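Local coordinates for Sb(V)-As(V) reductase (Leishmania major, PDB 2J6P), which probably reduces pentavalent arsenate and antimonate, as a rhodanese-fold enzyme related to the Cdc25 phosphatases, at residues Glu54-Leu59 and Ala86-Leu91. Residues are numbered along the deposited sequence; the frame is centred on the assembly and turned at random.
Sequences EMYEKL and ANRFAL. With SO4 (sulfate ion), chain J.
Y56 and R88 show how one arginine can serve a helix crossing in two ways, with its aliphatic stem and with its charged end. The stem lies over the tyrosine: CB of R88 sits 3.6 Å from the centroid of the Y56 ring, almost straight over its centre, a CH-pi contact against the face. With CG of R88 anti to its own carbonyl carbon (chi1 -72°) and the chain extended from there to NE, the arginine runs out across the ring toward the phenol end.

There the polar contact begins. NH1 of R88 donates a bent hydrogen bond to OH of Y56, 2.8 Å long. The guanidinium plane stands 81° from that of the ring, and the phenol oxygen lies at its edge, tilted a little out of the plane. NH1 also bonds the backbone oxygen of T48, while NE of R88 donates to sulfate O4 at 3.0 Å and NH2 to the same oxygen. Gripped at all three nitrogens, the group is probably fixed in its rotation. The same sulfate receives R88 NH1 and E53 N of a second subunit, whose T52 also packs on this R88; the ion, probably from the crystallisation liquor, bridges the two chains in the crystal.

Apolar packing continues the contact toward F89. CD2 of Y56 meets CB of F89 at 4.2 Å, and CG of L59 lies 4.0 Å from CE1 of F89, the two side chains crossing at about a right angle. F89 reaches the neighbouring helix because its CG is anti to the backbone N; its ring also meets F73 and touches V103, both on the central sheet.

The axes of 54-59 and 86-91 approach to 8.8 Å at -66°. Such steeply crossed packing joins helices 53-65 and 81-96, which pack against each other beside the parallel sheet of the alpha/beta rhodanese fold common to Cdc25 and Acr2 proteins.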
loop_
_atom_site.group_PDB
_atom_site.type_symbol
_atom_site.label_atom_id
_atom_site.label_comp_id
_atom_site.label_asym_id
_atom_site.label_seq_id
_atom_site.Cartn_x
_atom_site.Cartn_y
_atom_site.Cartn_z
ATOM N N GLU A 54 15.858 15.430 -10.664
ATOM C CA GLU A 54 15.973 16.760 -11.302
ATOM C C GLU A 54 14.676 17.507 -11.238
ATOM O O GLU A 54 14.639 18.773 -11.210
ATOM C CB GLU A 54 16.432 16.619 -12.749
ATOM C CG GLU A 54 16.965 17.944 -13.302
ATOM C CD GLU A 54 17.419 17.884 -14.814
ATOM O OE1 GLU A 54 17.818 16.768 -15.316
ATOM O OE2 GLU A 54 17.355 18.975 -15.507
ATOM N N MET A 55 13.557 16.761 -11.175
ATOM C CA MET A 55 12.269 17.440 -11.174
ATOM C C MET A 55 12.141 18.200 -9.824
ATOM O O MET A 55 11.555 19.255 -9.767
ATOM C CB MET A 55 11.202 16.320 -11.346
ATOM C CG MET A 55 11.219 15.881 -12.958
ATOM S SD MET A 55 10.001 14.497 -13.107
ATOM C CE MET A 55 8.481 15.390 -12.889
ATOM N N TYR A 56 12.553 17.582 -8.707
ATOM C CA TYR A 56 12.480 18.258 -7.386
ATOM C C TYR A 56 13.495 19.439 -7.337
ATOM O O TYR A 56 13.193 20.386 -6.757
ATOM C CB TYR A 56 12.899 17.282 -6.269
ATOM C CG TYR A 56 11.794 16.214 -6.027
ATOM C CD1 TYR A 56 11.884 14.989 -6.650
ATOM C CD2 TYR A 56 10.610 16.542 -5.358
ATOM C CE1 TYR A 56 10.849 14.029 -6.505
ATOM C CE2 TYR A 56 9.608 15.626 -5.148
ATOM C CZ TYR A 56 9.711 14.355 -5.778
ATOM O OH TYR A 56 8.768 13.341 -5.651
ATOM N N GLU A 57 14.631 19.314 -8.005
ATOM C CA GLU A 57 15.650 20.393 -8.132
ATOM C C GLU A 57 15.077 21.555 -8.856
ATOM O O GLU A 57 15.131 22.713 -8.335
ATOM C CB GLU A 57 16.897 19.871 -8.850
ATOM C CG GLU A 57 17.595 18.988 -7.883
ATOM C CD GLU A 57 18.754 18.187 -8.553
ATOM O OE1 GLU A 57 19.133 18.539 -9.664
ATOM O OE2 GLU A 57 19.224 17.192 -7.982
ATOM N N LYS A 58 14.346 21.284 -9.943
ATOM C CA LYS A 58 13.792 22.411 -10.714
ATOM C C LYS A 58 12.627 22.981 -9.919
ATOM O O LYS A 58 12.402 24.205 -9.935
ATOM C CB LYS A 58 13.241 21.923 -12.080
ATOM C CG LYS A 58 14.326 21.589 -13.019
ATOM C CD LYS A 58 13.918 20.813 -14.361
ATOM C CE LYS A 58 15.045 21.002 -15.359
ATOM N NZ LYS A 58 14.565 21.244 -16.755
ATOM N N LEU A 59 11.869 22.126 -9.186
ATOM C CA LEU A 59 10.825 22.790 -8.377
ATOM C C LEU A 59 11.456 23.717 -7.268
ATOM O O LEU A 59 10.920 24.788 -6.977
ATOM C CB LEU A 59 9.960 21.736 -7.630
ATOM C CG LEU A 59 8.784 22.313 -6.841
ATOM C CD1 LEU A 59 7.673 23.157 -7.705
ATOM C CD2 LEU A 59 8.036 21.068 -6.110
ATOM N N ALA A 86 8.086 15.279 0.240
ATOM C CA ALA A 86 8.678 16.398 1.067
ATOM C C ALA A 86 10.134 16.084 1.435
ATOM O O ALA A 86 10.992 16.978 1.456
ATOM C CB ALA A 86 7.847 16.634 2.319
ATOM N N ASN A 87 10.391 14.812 1.761
ATOM C CA ASN A 87 11.784 14.299 1.954
ATOM C C ASN A 87 12.597 14.534 0.642
ATOM O O ASN A 87 13.699 15.071 0.724
ATOM C CB ASN A 87 11.785 12.779 2.232
ATOM C CG ASN A 87 11.503 12.476 3.671
ATOM O OD1 ASN A 87 11.902 13.261 4.569
ATOM N ND2 ASN A 87 10.846 11.330 3.928
ATOM N N ARG A 88 12.115 14.073 -0.510
ATOM C CA ARG A 88 12.865 14.325 -1.779
ATOM C C ARG A 88 13.097 15.844 -2.031
ATOM O O ARG A 88 14.143 16.254 -2.514
ATOM C CB ARG A 88 12.051 13.739 -2.884
ATOM C CG ARG A 88 12.091 12.161 -2.851
ATOM C CD ARG A 88 11.153 11.769 -3.952
ATOM N NE ARG A 88 10.837 10.347 -3.985
ATOM C CZ ARG A 88 9.979 9.820 -4.855
ATOM N NH1 ARG A 88 9.326 10.634 -5.783
ATOM N NH2 ARG A 88 9.779 8.473 -4.764
ATOM N N PHE A 89 12.051 16.638 -1.804
ATOM C CA PHE A 89 12.107 18.025 -2.007
ATOM C C PHE A 89 13.199 18.675 -1.050
ATOM O O PHE A 89 14.062 19.481 -1.507
ATOM C CB PHE A 89 10.796 18.668 -1.727
ATOM C CG PHE A 89 10.804 20.195 -2.039
ATOM C CD1 PHE A 89 11.066 20.646 -3.344
ATOM C CD2 PHE A 89 10.719 21.135 -0.978
ATOM C CE1 PHE A 89 11.144 22.039 -3.605
ATOM C CE2 PHE A 89 10.813 22.525 -1.232
ATOM C CZ PHE A 89 11.042 22.990 -2.572
ATOM N N ALA A 90 13.178 18.316 0.239
ATOM C CA ALA A 90 14.029 18.974 1.193
ATOM C C ALA A 90 15.432 18.536 0.824
ATOM O O ALA A 90 16.325 19.354 0.916
ATOM C CB ALA A 90 13.730 18.492 2.682
ATOM N N LEU A 91 15.647 17.261 0.430
ATOM C CA LEU A 91 17.042 16.810 -0.005
ATOM C C LEU A 91 17.505 17.556 -1.268
ATOM O O LEU A 91 18.628 18.015 -1.352
ATOM C CB LEU A 91 17.171 15.308 -0.177
ATOM C CG LEU A 91 16.816 14.522 1.137
ATOM C CD1 LEU A 91 16.172 13.103 0.808
ATOM C CD2 LEU A 91 18.160 14.433 1.855
HETATM S S SO4 J . 11.871 6.268 -2.908
HETATM O O1 SO4 J . 11.205 5.452 -3.887
HETATM O O2 SO4 J . 13.289 6.594 -3.152
HETATM O O3 SO4 J . 11.413 5.425 -1.787
HETATM O O4 SO4 J . 11.224 7.608 -2.885
#